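Local coordinates for sugar ABC transporter substrate-binding protein, BlMnBP1 (Bifidobacterium animalis subsp. lactis ATCC 27673, PDB 6I5R) that binds manno-oligosaccharides such as mannobiose as the solute-binding protein of an ABC transporter, probably delivering them to the membrane permease for uptake, at residues 177-182 / 253-258; 246-251 / 416-421. One frame throughout, in Å; residues are numbered along the deposited sequence.

Interaction 1: residues 177-182 / 253-258; sequences DLKLIK and NGYTEE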
loop_
_atom_site.group_PDB
_atom_site.type_symbol
_atom_site.label_atom_id
_atom_site.label_comp_id
_atom_site.label_asym_id
_atom_site.label_seq_id
_atom_site.Cartn_x
_atom_site.Cartn_y
_atom_site.Cartn_z
ATOM N N ASP A 177 19.856 7.524 14.847
ATOM C CA ASP A 177 19.787 8.571 13.824
ATOM C C ASP A 177 18.693 9.588 14.133
ATOM O O ASP A 177 18.876 10.792 13.914
ATOM C CB ASP A 177 19.561 7.970 12.438
ATOM C CG ASP A 177 20.766 7.163 11.949
ATOM O OD1 ASP A 177 21.856 7.380 12.485
ATOM O OD2 ASP A 177 20.629 6.340 11.032
ATOM N N LEU A 178 17.528 9.131 14.601
ATOM C CA LEU A 178 16.487 10.075 14.980
ATOM C C LEU A 178 16.981 11.029 16.066
ATOM O O LEU A 178 16.710 12.230 16.021
ATOM C CB LEU A 178 15.242 9.331 15.466
ATOM C CG LEU A 178 14.566 8.452 14.395
ATOM C CD1 LEU A 178 13.335 7.753 14.973
ATOM C CD2 LEU A 178 14.216 9.296 13.191
ATOM N N LYS A 179 17.747 10.518 17.022
ATOM C CA LYS A 179 18.280 11.364 18.082
ATOM C C LYS A 179 19.256 12.409 17.533
ATOM O O LYS A 179 19.206 13.574 17.932
ATOM C CB LYS A 179 18.931 10.457 19.134
ATOM C CG LYS A 179 19.529 11.179 20.337
ATOM C CD LYS A 179 20.261 10.216 21.256
ATOM C CE LYS A 179 20.594 10.873 22.598
ATOM N NZ LYS A 179 21.959 11.426 22.640
ATOM N N LEU A 180 20.121 12.021 16.591
ATOM C CA LEU A 180 21.007 12.995 15.965
ATOM C C LEU A 180 20.217 14.085 15.254
ATOM O O LEU A 180 20.577 15.269 15.319
ATOM C CB LEU A 180 21.955 12.303 14.973
ATOM C CG LEU A 180 23.054 11.390 15.546
ATOM C CD1 LEU A 180 23.911 10.782 14.439
ATOM C CD2 LEU A 180 23.912 12.205 16.498
ATOM N N ILE A 181 19.163 13.692 14.522
ATOM C CA ILE A 181 18.321 14.664 13.835
ATOM C C ILE A 181 17.698 15.612 14.846
ATOM O O ILE A 181 17.636 16.830 14.635
ATOM C CB ILE A 181 17.253 13.923 12.991
ATOM C CG1 ILE A 181 17.923 13.178 11.820
ATOM C CG2 ILE A 181 16.178 14.887 12.546
ATOM C CD1 ILE A 181 17.123 11.995 11.261
ATOM N N LYS A 182 17.193 15.064 15.943
ATOM C CA LYS A 182 16.540 15.894 16.941
ATOM C C LYS A 182 17.529 16.880 17.538
ATOM O O LYS A 182 17.212 18.062 17.708
ATOM C CB LYS A 182 15.936 14.999 18.016
ATOM C CG LYS A 182 15.149 15.692 19.078
ATOM C CD LYS A 182 13.914 16.309 18.525
ATOM C CE LYS A 182 13.180 17.092 19.631
ATOM N NZ LYS A 182 12.076 17.834 18.999
ATOM N N ASN A 253 10.541 8.301 22.748
ATOM C CA ASN A 253 11.818 9.013 22.812
ATOM C C ASN A 253 11.684 10.497 22.491
ATOM O O ASN A 253 12.680 11.235 22.600
ATOM C CB ASN A 253 12.824 8.366 21.847
ATOM C CG ASN A 253 13.346 7.010 22.346
ATOM O OD1 ASN A 253 13.332 6.748 23.543
ATOM N ND2 ASN A 253 13.779 6.135 21.413
ATOM N N GLY A 254 10.493 10.951 22.124
ATOM C CA GLY A 254 10.292 12.342 21.772
ATOM C C GLY A 254 10.853 12.710 20.423
ATOM O O GLY A 254 11.271 13.856 20.222
ATOM N N TYR A 255 10.900 11.756 19.494
ATOM C CA TYR A 255 11.448 11.990 18.168
ATOM C C TYR A 255 10.369 12.181 17.106
ATOM O O TYR A 255 10.685 12.097 15.914
ATOM C CB TYR A 255 12.339 10.830 17.723
ATOM C CG TYR A 255 13.503 10.515 18.633
ATOM C CD1 TYR A 255 14.046 11.478 19.461
ATOM C CD2 TYR A 255 14.045 9.243 18.672
ATOM C CE1 TYR A 255 15.092 11.189 20.317
ATOM C CE2 TYR A 255 15.104 8.950 19.511
ATOM C CZ TYR A 255 15.619 9.937 20.341
ATOM O OH TYR A 255 16.664 9.701 21.219
ATOM N N THR A 256 9.110 12.377 17.500
ATOM C CA THR A 256 8.022 12.651 16.552
ATOM C C THR A 256 7.458 14.048 16.817
ATOM O O THR A 256 7.935 14.788 17.687
ATOM C CB THR A 256 6.919 11.582 16.630
ATOM O OG1 THR A 256 6.359 11.555 17.948
ATOM C CG2 THR A 256 7.489 10.243 16.308
ATOM N N GLU A 257 6.442 14.408 16.039
ATOM C CA GLU A 257 5.880 15.749 16.127
ATOM C C GLU A 257 5.348 16.008 17.527
ATOM O O GLU A 257 4.983 15.089 18.268
ATOM C CB GLU A 257 4.764 15.955 15.093
ATOM C CG GLU A 257 3.493 15.127 15.305
ATOM C CD GLU A 257 3.641 13.655 14.923
ATOM O OE1 GLU A 257 4.572 13.330 14.154
ATOM O OE2 GLU A 257 2.817 12.836 15.410
ATOM N N GLU A 258 5.329 17.294 17.884
ATOM C CA GLU A 258 4.912 17.686 19.227
ATOM C C GLU A 258 3.500 17.192 19.519
ATOM O O GLU A 258 3.199 16.737 20.632
ATOM C CB GLU A 258 4.991 19.216 19.395
ATOM C CG GLU A 258 4.213 19.691 20.651
ATOM C CD GLU A 258 5.021 20.680 21.536
ATOM O OE1 GLU A 258 6.004 21.331 21.041
ATOM O OE2 GLU A 258 4.666 20.838 22.735
HETATM O O HOH W 1 10.541 15.509 17.929
#

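Interaction 2: residues 246-251 / 416-421; sequences TLYDAV and VDAANR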
loop_
_atom_site.group_PDB
_atom_site.type_symbol
_atom_site.label_atom_id
_atom_site.label_comp_id
_atom_site.label_asym_id
_atom_site.label_seq_id
_atom_site.Cartn_x
_atom_site.Cartn_y
_atom_site.Cartn_z
ATOM N N THR A 246 9.520 0.116 16.648
ATOM C CA THR A 246 10.131 1.280 16.013
ATOM C C THR A 246 9.243 2.503 16.165
ATOM O O THR A 246 9.703 3.583 16.559
ATOM C CB THR A 246 10.394 0.993 14.539
ATOM O OG1 THR A 246 11.401 -0.024 14.418
ATOM C CG2 THR A 246 10.854 2.263 13.836
ATOM N N LEU A 247 7.960 2.361 15.838
ATOM C CA LEU A 247 7.049 3.489 15.997
ATOM C C LEU A 247 6.923 3.868 17.467
ATOM O O LEU A 247 7.001 5.047 17.825
ATOM C CB LEU A 247 5.676 3.158 15.424
ATOM C CG LEU A 247 4.615 4.214 15.670
ATOM C CD1 LEU A 247 4.936 5.516 15.013
ATOM C CD2 LEU A 247 3.279 3.681 15.132
ATOM N N TYR A 248 6.706 2.869 18.327
ATOM C CA TYR A 248 6.559 3.120 19.757
ATOM C C TYR A 248 7.752 3.911 20.291
ATOM O O TYR A 248 7.590 4.931 20.960
ATOM C CB TYR A 248 6.417 1.798 20.531
ATOM C CG TYR A 248 6.171 1.991 22.012
ATOM C CD1 TYR A 248 7.209 2.325 22.871
ATOM C CD2 TYR A 248 4.898 1.880 22.551
ATOM C CE1 TYR A 248 6.994 2.558 24.199
ATOM C CE2 TYR A 248 4.674 2.075 23.908
ATOM C CZ TYR A 248 5.737 2.430 24.725
ATOM O OH TYR A 248 5.559 2.650 26.071
ATOM N N ASP A 249 8.957 3.441 19.995
ATOM C CA ASP A 249 10.149 4.069 20.566
ATOM C C ASP A 249 10.340 5.476 20.035
ATOM O O ASP A 249 10.765 6.372 20.771
ATOM C CB ASP A 249 11.394 3.237 20.244
ATOM C CG ASP A 249 11.506 2.005 21.100
ATOM O OD1 ASP A 249 10.747 1.885 22.089
ATOM O OD2 ASP A 249 12.346 1.148 20.757
ATOM N N ALA A 250 10.089 5.679 18.746
ATOM C CA ALA A 250 10.263 7.007 18.168
ATOM C C ALA A 250 9.369 8.024 18.862
ATOM O O ALA A 250 9.777 9.169 19.085
ATOM C CB ALA A 250 9.952 6.967 16.673
ATOM N N VAL A 251 8.133 7.629 19.198
ATOM C CA VAL A 251 7.224 8.526 19.911
ATOM C C VAL A 251 7.650 8.686 21.368
ATOM O O VAL A 251 7.654 9.793 21.920
ATOM C CB VAL A 251 5.781 7.995 19.818
ATOM C CG1 VAL A 251 4.817 8.865 20.630
ATOM C CG2 VAL A 251 5.342 7.923 18.348
ATOM N N VAL A 416 -0.625 6.730 20.947
ATOM C CA VAL A 416 -1.242 7.279 22.148
ATOM C C VAL A 416 -0.570 6.697 23.381
ATOM O O VAL A 416 -0.251 7.415 24.331
ATOM C CB VAL A 416 -2.756 6.984 22.173
ATOM C CG1 VAL A 416 -3.301 7.324 23.513
ATOM C CG2 VAL A 416 -3.498 7.749 21.110
ATOM N N ASP A 417 -0.388 5.367 23.397
ATOM C CA ASP A 417 0.128 4.692 24.586
ATOM C C ASP A 417 1.575 5.076 24.829
ATOM O O ASP A 417 1.990 5.299 25.980
ATOM C CB ASP A 417 -0.011 3.161 24.448
ATOM C CG ASP A 417 -1.438 2.694 24.513
ATOM O OD1 ASP A 417 -2.321 3.555 24.622
ATOM O OD2 ASP A 417 -1.688 1.478 24.414
ATOM N N ALA A 418 2.346 5.217 23.748
ATOM C CA ALA A 418 3.747 5.569 23.879
ATOM C C ALA A 418 3.903 7.013 24.336
ATOM O O ALA A 418 4.770 7.308 25.165
ATOM C CB ALA A 418 4.460 5.321 22.553
ATOM N N ALA A 419 3.040 7.910 23.844
ATOM C CA ALA A 419 3.139 9.318 24.216
ATOM C C ALA A 419 2.686 9.557 25.649
ATOM O O ALA A 419 3.232 10.434 26.335
ATOM C CB ALA A 419 2.309 10.166 23.276
ATOM N N ASN A 420 1.681 8.819 26.120
ATOM C CA ASN A 420 1.192 9.020 27.482
ATOM C C ASN A 420 1.746 8.008 28.478
ATOM O O ASN A 420 1.383 8.061 29.659
ATOM C CB ASN A 420 -0.356 8.999 27.507
ATOM C CG ASN A 420 -0.968 10.182 26.748
ATOM O OD1 ASN A 420 -1.116 11.313 27.275
ATOM N ND2 ASN A 420 -1.335 9.926 25.499
ATOM N N ARG A 421 2.614 7.100 28.032
ATOM C CA ARG A 421 3.280 6.119 28.900
ATOM C C ARG A 421 2.269 5.245 29.648
ATOM O O ARG A 421 2.478 4.866 30.801
ATOM C CB ARG A 421 4.241 6.810 29.883
ATOM C CG ARG A 421 5.373 7.619 29.222
ATOM C CD ARG A 421 6.273 8.412 30.201
ATOM N NE ARG A 421 5.809 9.789 30.359
ATOM C CZ ARG A 421 6.238 10.835 29.649
ATOM N NH1 ARG A 421 7.191 10.726 28.712
ATOM N NH2 ARG A 421 5.708 12.014 29.899
HETATM O O HOH W 2 5.922 5.483 26.844
#

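Interaction 1: residues 177-182 / 253-258
Tyr255 lays its ring on the backbone of helix 171-184 at Leu178 and Lys179, and most of the apolar contact comes from this one side chain. Leu178 C stands 4.2 Å above the ring plane, over its centre, while Lys179 N lies above the same face, nearer the rim. Leu178 CB comes within 3.4 Å of Tyr255 CD2. At the phenol end Lys179 CB is 3.2 Å from Tyr255 OH, and CG and CD follow past the oxygen; with CG anti to the backbone N (chi1 -179°), the lysine chain starts out beside the hydroxyl before its end turns away. Asn253 CB lies over the opposite face, toward its rim, so the ring sits between the helix and its own loop.

The polar link is indirect. The Lys182 chain turns once, where chi2 (66°) places CD, and is extended beyond; its NZ gives a hydrogen bond of 3.0 Å to water 1. That water donates to Gly254 O, at 2.9 Å, and to Thr256 O, at 2.7 Å, linking one lysine to two loop carbonyls. Beyond the pair, the Tyr255 backbone hydrogen-bonds with that of Leu190 in strand 188-190, Asn253 ND2 bonds Gln175 OE1, and Asp177 OD1 ligates a zinc ion.

Gly254, with positive phi (74°), makes the Schellman motif that ends helix 239-252 and turns the chain toward helix 171-184.

Interaction 2: residues 246-251 / 416-421
Ala418 drives its methyl group into the face of the Tyr248 ring, and these two residues, with Val251, account for most of the buried surface. Ala418 CB lies 3.5 Å from the ring centroid and 16° off the normal, a CH-pi contact, displaced toward the CD2 and CE2 side. CG of Tyr248 stands anti to the backbone N (chi1 -176°), and the ring beyond it comes nearer to helix 409-420 than the start of the side chain does. Ala418 CA also approaches the ring, 3.6 Å from Tyr248 CE2.

Val251, one turn on, packs beside the same methyl: its CB is 4.0 Å from Ala418 CB. Its CG1 reaches further, to 3.9 Å from Ala419 CB. The axes of the two short segments approach to 8.5 Å, a spacing suited to the small alanines, and run in similar directions at 31°.

The phenol oxygen hydrogen-bonds to Arg423 O, just past the second helix, and accepts from water 2 at 3.0 Å; that water also donates to Ala418 O, at 2.7 Å. Replacing Tyr248 with an alanine would probably leave the Ala418 methyl without its aromatic face and Arg423 O and water 2 without their hydroxyl partner.

No direct hydrogen bond joins the segments: the seam rests on methyl-to-ring and aliphatic contact, apolar and uncharged, and its polar link runs through water 2.

Overall arrangement
From the N terminus the chain first passes through 177-182 on helix 171-184, then through 246-251 on helix 239-252 and almost directly on to 253-258, where interaction 1 closes a loop of 70 intervening residues. Only much later does 416-421 on helix 409-420, with 164 residues including several strands between it and 246-251, come back to that segment and close interaction 2. The segments alternate, so the two loops cross rather than nest. Their centres are 12 Å apart, and the end of helix 239-252 joins them: Tyr255 N probably bonds Ala250 O, and Leu178 CD1 packs on Ala250 CB. Helix 239-252 and its exit thus tie helix 171-184 to helix 409-420, near the C terminus.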